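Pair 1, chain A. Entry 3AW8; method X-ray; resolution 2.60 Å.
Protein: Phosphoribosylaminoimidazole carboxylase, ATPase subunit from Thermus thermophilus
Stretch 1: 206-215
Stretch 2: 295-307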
# COMPACT_ATOMS: atom_id res chain seq x y z
N GLY A 206 2.25 15.29 -25.30
CA GLY A 206 2.64 13.91 -25.53
C GLY A 206 2.86 13.13 -24.25
O GLY A 206 3.49 12.07 -24.27
N ILE A 207 2.34 13.65 -23.13
CA ILE A 207 2.49 12.97 -21.84
C ILE A 207 1.16 12.86 -21.13
O ILE A 207 0.41 13.84 -21.07
CB ILE A 207 3.44 13.74 -20.90
CG1 ILE A 207 4.72 14.15 -21.64
CG2 ILE A 207 3.78 12.88 -19.70
CD1 ILE A 207 5.68 14.96 -20.79
N LEU A 208 0.85 11.69 -20.58
CA LEU A 208 -0.40 11.51 -19.85
C LEU A 208 -0.37 12.50 -18.68
O LEU A 208 0.59 12.54 -17.90
CB LEU A 208 -0.51 10.08 -19.29
CG LEU A 208 -1.71 9.86 -18.35
CD1 LEU A 208 -2.98 9.95 -19.15
CD2 LEU A 208 -1.62 8.51 -17.67
N ARG A 209 -1.42 13.31 -18.56
CA ARG A 209 -1.50 14.30 -17.50
C ARG A 209 -2.56 13.98 -16.46
O ARG A 209 -2.35 14.21 -15.28
CB ARG A 209 -1.79 15.68 -18.08
CG ARG A 209 -0.79 16.13 -19.10
CD ARG A 209 0.57 16.41 -18.49
NE ARG A 209 1.52 16.79 -19.52
CZ ARG A 209 2.68 17.40 -19.29
NH1 ARG A 209 3.04 17.71 -18.05
NH2 ARG A 209 3.48 17.71 -20.31
N LEU A 210 -3.68 13.43 -16.90
CA LEU A 210 -4.76 13.13 -15.98
C LEU A 210 -5.58 11.92 -16.38
O LEU A 210 -5.84 11.70 -17.56
CB LEU A 210 -5.69 14.35 -15.89
CG LEU A 210 -6.88 14.23 -14.93
CD1 LEU A 210 -6.45 14.70 -13.55
CD2 LEU A 210 -8.04 15.08 -15.44
N SER A 211 -6.00 11.15 -15.38
CA SER A 211 -6.82 9.96 -15.62
C SER A 211 -8.07 10.00 -14.74
O SER A 211 -7.98 10.17 -13.52
CB SER A 211 -6.03 8.68 -15.34
OG SER A 211 -5.18 8.34 -16.43
N LEU A 212 -9.24 9.85 -15.36
CA LEU A 212 -10.49 9.86 -14.62
C LEU A 212 -11.11 8.47 -14.63
O LEU A 212 -11.39 7.92 -15.70
CB LEU A 212 -11.45 10.89 -15.23
CG LEU A 212 -10.90 12.32 -15.13
CD1 LEU A 212 -11.70 13.29 -15.99
CD2 LEU A 212 -10.92 12.74 -13.67
N ALA A 213 -11.31 7.92 -13.44
CA ALA A 213 -11.89 6.59 -13.31
C ALA A 213 -13.01 6.54 -12.28
O ALA A 213 -12.88 7.11 -11.19
CB ALA A 213 -10.80 5.58 -12.93
N PRO A 214 -14.13 5.89 -12.61
CA PRO A 214 -14.35 5.22 -13.90
C PRO A 214 -14.49 6.28 -14.98
O PRO A 214 -14.69 7.45 -14.67
CB PRO A 214 -15.65 4.46 -13.67
CG PRO A 214 -15.63 4.18 -12.20
CD PRO A 214 -15.17 5.49 -11.65
N ALA A 215 -14.39 5.89 -16.25
CA ALA A 215 -14.53 6.87 -17.32
C ALA A 215 -15.87 7.58 -17.14
O ALA A 215 -16.94 6.95 -17.18
CB ALA A 215 -14.47 6.18 -18.68
N ALA A 295 -13.49 -4.05 -8.59
CA ALA A 295 -14.53 -3.06 -8.30
C ALA A 295 -13.92 -1.74 -7.82
O ALA A 295 -13.01 -1.73 -7.00
CB ALA A 295 -15.49 -3.62 -7.26
N PRO A 296 -14.42 -0.61 -8.34
CA PRO A 296 -13.91 0.70 -7.94
C PRO A 296 -14.42 1.19 -6.59
O PRO A 296 -15.53 0.84 -6.18
CB PRO A 296 -14.37 1.61 -9.08
CG PRO A 296 -15.66 1.00 -9.47
CD PRO A 296 -15.35 -0.48 -9.47
N ARG A 297 -13.60 1.97 -5.91
CA ARG A 297 -13.96 2.54 -4.62
C ARG A 297 -14.25 4.00 -4.91
O ARG A 297 -13.34 4.83 -4.96
CB ARG A 297 -12.81 2.45 -3.62
CG ARG A 297 -12.50 1.05 -3.11
CD ARG A 297 -11.26 1.09 -2.23
NE ARG A 297 -10.81 -0.23 -1.79
CZ ARG A 297 -9.60 -0.48 -1.30
NH1 ARG A 297 -9.27 -1.71 -0.92
NH2 ARG A 297 -8.71 0.50 -1.20
N GLY A 298 -15.52 4.31 -5.14
CA GLY A 298 -15.90 5.68 -5.44
C GLY A 298 -15.37 6.16 -6.77
O GLY A 298 -15.48 5.47 -7.78
N GLN A 299 -14.78 7.35 -6.76
CA GLN A 299 -14.23 7.95 -7.97
C GLN A 299 -12.81 8.45 -7.78
O GLN A 299 -12.46 9.00 -6.74
CB GLN A 299 -15.09 9.13 -8.40
CG GLN A 299 -16.34 8.78 -9.14
CD GLN A 299 -17.16 10.02 -9.42
OE1 GLN A 299 -17.68 10.64 -8.49
NE2 GLN A 299 -17.24 10.41 -10.69
N SER A 300 -11.98 8.28 -8.81
CA SER A 300 -10.60 8.70 -8.71
C SER A 300 -10.15 9.59 -9.84
O SER A 300 -10.69 9.54 -10.95
CB SER A 300 -9.69 7.47 -8.67
OG SER A 300 -10.02 6.65 -7.58
N ALA A 301 -9.17 10.42 -9.53
CA ALA A 301 -8.57 11.32 -10.49
C ALA A 301 -7.07 11.09 -10.27
O ALA A 301 -6.56 11.26 -9.16
CB ALA A 301 -8.94 12.76 -10.18
N MET A 302 -6.39 10.69 -11.34
CA MET A 302 -4.97 10.41 -11.28
C MET A 302 -4.23 11.56 -11.96
O MET A 302 -4.39 11.77 -13.16
CB MET A 302 -4.71 9.09 -12.02
CG MET A 302 -3.38 8.38 -11.76
SD MET A 302 -1.93 9.19 -12.46
CE MET A 302 -2.38 9.25 -14.22
N VAL A 303 -3.45 12.33 -11.21
CA VAL A 303 -2.72 13.42 -11.86
C VAL A 303 -1.21 13.15 -11.78
O VAL A 303 -0.64 13.01 -10.70
CB VAL A 303 -3.07 14.85 -11.26
CG1 VAL A 303 -4.52 14.90 -10.84
CG2 VAL A 303 -2.17 15.21 -10.10
N ASN A 304 -0.58 13.05 -12.95
CA ASN A 304 0.85 12.81 -13.00
C ASN A 304 1.66 14.01 -12.54
O ASN A 304 1.23 15.16 -12.69
CB ASN A 304 1.30 12.47 -14.42
CG ASN A 304 1.18 10.99 -14.74
OD1 ASN A 304 1.07 10.16 -13.83
ND2 ASN A 304 1.20 10.66 -16.02
N LEU A 305 2.82 13.73 -11.98
CA LEU A 305 3.76 14.75 -11.52
C LEU A 305 4.91 14.68 -12.52
O LEU A 305 5.75 13.78 -12.46
CB LEU A 305 4.25 14.42 -10.10
CG LEU A 305 3.60 15.10 -8.88
CD1 LEU A 305 2.29 15.79 -9.24
CD2 LEU A 305 3.40 14.08 -7.79
N ILE A 306 4.93 15.63 -13.45
CA ILE A 306 5.96 15.67 -14.49
C ILE A 306 6.99 16.77 -14.25
O ILE A 306 6.65 17.92 -14.03
CB ILE A 306 5.32 15.91 -15.88
CG1 ILE A 306 4.18 14.91 -16.13
CG2 ILE A 306 6.37 15.79 -16.98
CD1 ILE A 306 4.64 13.47 -16.14
N GLY A 307 8.26 16.38 -14.29
CA GLY A 307 9.37 17.30 -14.11
C GLY A 307 9.36 18.35 -13.01
O GLY A 307 10.09 19.34 -13.11
O HOH W 1 -0.44 16.04 -14.63

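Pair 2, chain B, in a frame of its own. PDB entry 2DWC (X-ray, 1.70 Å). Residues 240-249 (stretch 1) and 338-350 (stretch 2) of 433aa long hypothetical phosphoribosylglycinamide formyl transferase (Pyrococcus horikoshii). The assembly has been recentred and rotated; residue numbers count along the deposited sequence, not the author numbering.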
# COMPACT_ATOMS: atom_id res chain seq x y z
N GLY B 240 -6.72 -28.24 0.34
CA GLY B 240 -5.96 -27.57 -0.69
C GLY B 240 -5.97 -26.05 -0.71
O GLY B 240 -5.26 -25.45 -1.52
N ASP B 241 -6.76 -25.42 0.15
CA ASP B 241 -6.80 -23.96 0.18
C ASP B 241 -6.44 -23.41 1.56
O ASP B 241 -6.95 -23.88 2.60
CB ASP B 241 -8.17 -23.45 -0.27
CG ASP B 241 -8.21 -21.92 -0.46
OD1 ASP B 241 -8.29 -21.18 0.56
OD2 ASP B 241 -8.15 -21.46 -1.63
N TYR B 242 -5.54 -22.44 1.59
CA TYR B 242 -5.16 -21.88 2.87
C TYR B 242 -6.36 -21.06 3.35
O TYR B 242 -7.17 -20.54 2.55
CB TYR B 242 -3.84 -21.08 2.74
CG TYR B 242 -3.97 -19.58 2.91
CD1 TYR B 242 -3.81 -18.98 4.17
CD2 TYR B 242 -4.28 -18.77 1.82
CE1 TYR B 242 -3.97 -17.60 4.32
CE2 TYR B 242 -4.45 -17.41 1.98
CZ TYR B 242 -4.30 -16.83 3.22
OH TYR B 242 -4.50 -15.48 3.37
N HIS B 243 -6.52 -21.02 4.66
CA HIS B 243 -7.64 -20.33 5.27
C HIS B 243 -7.14 -19.20 6.15
O HIS B 243 -7.81 -18.18 6.27
CB HIS B 243 -8.44 -21.33 6.13
CG HIS B 243 -9.92 -21.22 5.96
ND1 HIS B 243 -10.79 -21.07 7.03
CD2 HIS B 243 -10.69 -21.17 4.85
CE1 HIS B 243 -12.02 -20.94 6.58
NE2 HIS B 243 -11.99 -20.99 5.25
N ALA B 244 -5.99 -19.39 6.78
CA ALA B 244 -5.41 -18.39 7.69
C ALA B 244 -3.90 -18.54 7.72
O ALA B 244 -3.40 -19.65 7.53
CB ALA B 244 -5.96 -18.58 9.13
N SER B 245 -3.17 -17.44 7.95
CA SER B 245 -1.71 -17.50 8.07
C SER B 245 -1.29 -16.47 9.09
O SER B 245 -2.07 -15.56 9.44
CB SER B 245 -1.01 -17.23 6.73
OG SER B 245 -1.33 -15.91 6.29
N TRP B 246 -0.06 -16.58 9.59
CA TRP B 246 0.33 -15.62 10.60
C TRP B 246 1.83 -15.59 10.67
O TRP B 246 2.50 -16.52 10.22
CB TRP B 246 -0.25 -16.02 12.00
CG TRP B 246 0.09 -17.47 12.42
CD1 TRP B 246 1.20 -17.91 13.12
CD2 TRP B 246 -0.67 -18.63 12.09
NE1 TRP B 246 1.16 -19.31 13.22
CE2 TRP B 246 0.02 -19.75 12.60
CE3 TRP B 246 -1.88 -18.83 11.41
CZ2 TRP B 246 -0.47 -21.06 12.43
CZ3 TRP B 246 -2.37 -20.13 11.26
CH2 TRP B 246 -1.65 -21.23 11.77
N GLN B 247 2.35 -14.51 11.24
CA GLN B 247 3.82 -14.38 11.37
C GLN B 247 4.06 -13.74 12.73
O GLN B 247 3.40 -12.79 13.08
CB GLN B 247 4.39 -13.47 10.28
CG GLN B 247 5.93 -13.56 10.14
CD GLN B 247 6.48 -12.57 9.11
OE1 GLN B 247 6.08 -11.39 9.10
NE2 GLN B 247 7.41 -13.03 8.26
N PRO B 248 5.03 -14.25 13.51
CA PRO B 248 5.90 -15.39 13.21
C PRO B 248 5.28 -16.70 13.66
O PRO B 248 4.40 -16.73 14.54
CB PRO B 248 7.17 -15.07 14.00
CG PRO B 248 6.59 -14.47 15.33
CD PRO B 248 5.34 -13.65 14.83
N ALA B 249 5.69 -17.79 13.03
CA ALA B 249 5.20 -19.11 13.43
C ALA B 249 5.74 -19.38 14.85
O ALA B 249 6.87 -19.02 15.17
CB ALA B 249 5.73 -20.16 12.46
N PRO B 338 13.93 -8.35 9.31
CA PRO B 338 13.16 -8.10 10.54
C PRO B 338 11.67 -7.85 10.35
O PRO B 338 11.29 -7.10 9.48
CB PRO B 338 13.86 -6.87 11.13
CG PRO B 338 15.26 -6.91 10.53
CD PRO B 338 14.95 -7.31 9.11
N MET B 339 10.87 -8.47 11.18
CA MET B 339 9.41 -8.31 11.16
C MET B 339 9.09 -7.00 11.93
O MET B 339 9.84 -6.62 12.84
CB MET B 339 8.83 -9.53 11.86
CG MET B 339 7.37 -9.53 12.17
SD MET B 339 7.09 -11.17 12.88
CE MET B 339 7.73 -10.92 14.67
N LEU B 340 8.01 -6.30 11.57
CA LEU B 340 7.65 -5.08 12.28
C LEU B 340 6.74 -5.37 13.47
O LEU B 340 6.94 -4.83 14.58
CB LEU B 340 6.97 -4.09 11.32
CG LEU B 340 6.45 -2.79 11.94
CD1 LEU B 340 7.61 -1.97 12.51
CD2 LEU B 340 5.70 -1.99 10.90
N ILE B 341 5.75 -6.23 13.27
CA ILE B 341 4.78 -6.58 14.34
C ILE B 341 4.11 -7.89 13.97
O ILE B 341 3.92 -8.19 12.79
CB ILE B 341 3.72 -5.44 14.49
CG1 ILE B 341 2.77 -5.73 15.67
CG2 ILE B 341 2.88 -5.31 13.20
CD1 ILE B 341 1.77 -4.55 15.94
N PRO B 342 3.81 -8.75 14.97
CA PRO B 342 3.15 -10.01 14.63
C PRO B 342 1.80 -9.70 13.97
O PRO B 342 1.15 -8.70 14.32
CB PRO B 342 2.95 -10.68 16.00
CG PRO B 342 4.17 -10.21 16.79
CD PRO B 342 4.20 -8.72 16.40
N ALA B 343 1.37 -10.57 13.06
CA ALA B 343 0.08 -10.32 12.38
C ALA B 343 -0.48 -11.61 11.84
O ALA B 343 0.16 -12.65 11.89
CB ALA B 343 0.26 -9.26 11.23
N ALA B 344 -1.70 -11.55 11.34
CA ALA B 344 -2.34 -12.73 10.80
C ALA B 344 -3.35 -12.33 9.75
O ALA B 344 -3.78 -11.17 9.71
CB ALA B 344 -3.09 -13.48 11.93
N THR B 345 -3.76 -13.30 8.95
CA THR B 345 -4.79 -13.09 7.93
C THR B 345 -5.82 -14.20 8.04
O THR B 345 -5.55 -15.25 8.62
CB THR B 345 -4.26 -13.18 6.48
OG1 THR B 345 -3.91 -14.54 6.19
CG2 THR B 345 -3.07 -12.27 6.28
N HIS B 346 -7.02 -13.94 7.53
CA HIS B 346 -8.03 -14.97 7.42
C HIS B 346 -8.75 -14.67 6.10
O HIS B 346 -9.10 -13.51 5.82
CB HIS B 346 -9.01 -14.95 8.59
CG HIS B 346 -9.86 -16.19 8.65
ND1 HIS B 346 -10.86 -16.45 7.73
CD2 HIS B 346 -9.78 -17.29 9.45
CE1 HIS B 346 -11.36 -17.65 7.96
NE2 HIS B 346 -10.72 -18.18 8.99
N VAL B 347 -8.92 -15.68 5.26
CA VAL B 347 -9.58 -15.46 3.97
C VAL B 347 -11.05 -15.12 4.08
O VAL B 347 -11.70 -15.40 5.10
CB VAL B 347 -9.43 -16.72 3.06
CG1 VAL B 347 -7.94 -17.06 2.92
CG2 VAL B 347 -10.21 -17.91 3.64
N ILE B 348 -11.55 -14.46 3.03
CA ILE B 348 -12.97 -14.12 2.89
C ILE B 348 -13.29 -14.83 1.58
O ILE B 348 -12.86 -14.41 0.49
CB ILE B 348 -13.17 -12.60 2.76
CG1 ILE B 348 -12.74 -11.90 4.08
CG2 ILE B 348 -14.64 -12.32 2.49
CD1 ILE B 348 -12.68 -10.37 3.97
N LYS B 349 -14.01 -15.95 1.69
CA LYS B 349 -14.31 -16.77 0.51
C LYS B 349 -15.77 -16.79 0.15
O LYS B 349 -16.62 -16.75 1.04
CB LYS B 349 -13.86 -18.22 0.72
CG LYS B 349 -12.43 -18.39 1.17
CD LYS B 349 -11.89 -19.77 0.78
CE LYS B 349 -12.90 -20.87 1.11
NZ LYS B 349 -12.51 -22.15 0.45
N ALA B 350 -16.07 -16.86 -1.15
CA ALA B 350 -17.46 -16.86 -1.58
C ALA B 350 -18.07 -18.23 -1.36
O ALA B 350 -17.41 -19.24 -1.62
CB ALA B 350 -17.56 -16.48 -3.07

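The sharpest difference between these two antiparallel ladders lies where N304(A) of pair 1 superposes on V347(B) of pair 2. In pair 1 the asparagine reaches across to the backbone: its ND2 donates a hydrogen bond to the carbonyl O of L208(A) at 2.7 Å. In pair 2 the valine side chain has no polar group to offer, and the equivalent carbonyl, O of Y242(B), is buried without a partner, with CG1 of V347(B) 3.6 Å away. The valine packs instead on the tyrosine: its CG1 lies over one face of the Y242(B) ring, 3.6 Å from CE2.

The frame beneath these solutions is nearly the same. Fourteen central residues superpose with an RMSD of 0.7 Å, and the strand directions differ by 171° in pair 1 and 172° in pair 2. S211(A) matches S245(B), their CA atoms falling 0.1 Å apart, and faces M302(A) as S245(B) faces T345(B). M302(A) N donates to S211(A) O at 2.7 Å, and T345(B) N to S245(B) O at 2.9 Å. The return bonds differ more: S211(A) N to M302(A) O spans 2.8 Å, whereas S245(B) N to T345(B) O is weak at 3.3 Å.

Beside this shared serine, the M302(A) and T345(B) positions meet their L208(A) and Y242(B) partners differently: an apolar methyl contact in pair 1, a hydroxyl hydrogen bond in pair 2. M302(A) brings CE to within 3.6 Å of CD2 of L208(A). At the matching positions, T345(B) OG1 and Y242(B) OH share a hydrogen bond of 3.0 Å, while T345(B) OG1 also lies 2.9 Å from S245(B) OG. The shorter threonine can meet the tyrosine because the long aromatic side chain covers the intervening distance.

The opposite face shows a similar exchange. L210(A) extends CD1 to 3.3 Å from CG1 of V303(A). In pair 2 the small A244(B) replaces the leucine and H346(B) the valine, so the bulk shifts to the second strand; CB of A244(B) is 4.0 Å from CD2 of H346(B). The histidine ring also turns its edge toward the face of H243(B), with centroids 4.8 Å apart. H243(B) matches R209(A), whose NH1 approaches CG1 of I306(A) at 3.6 Å.

At the far end both chains enter a proline through a cis peptide bond. P214(A) CG meets P296(A) CG at 4.2 Å; P248(B) CD meets the sulfur SD of M339(B) at 3.6 Å. The general principle is that a shared backbone register fixes which positions meet, while size and polarity can be redistributed between them.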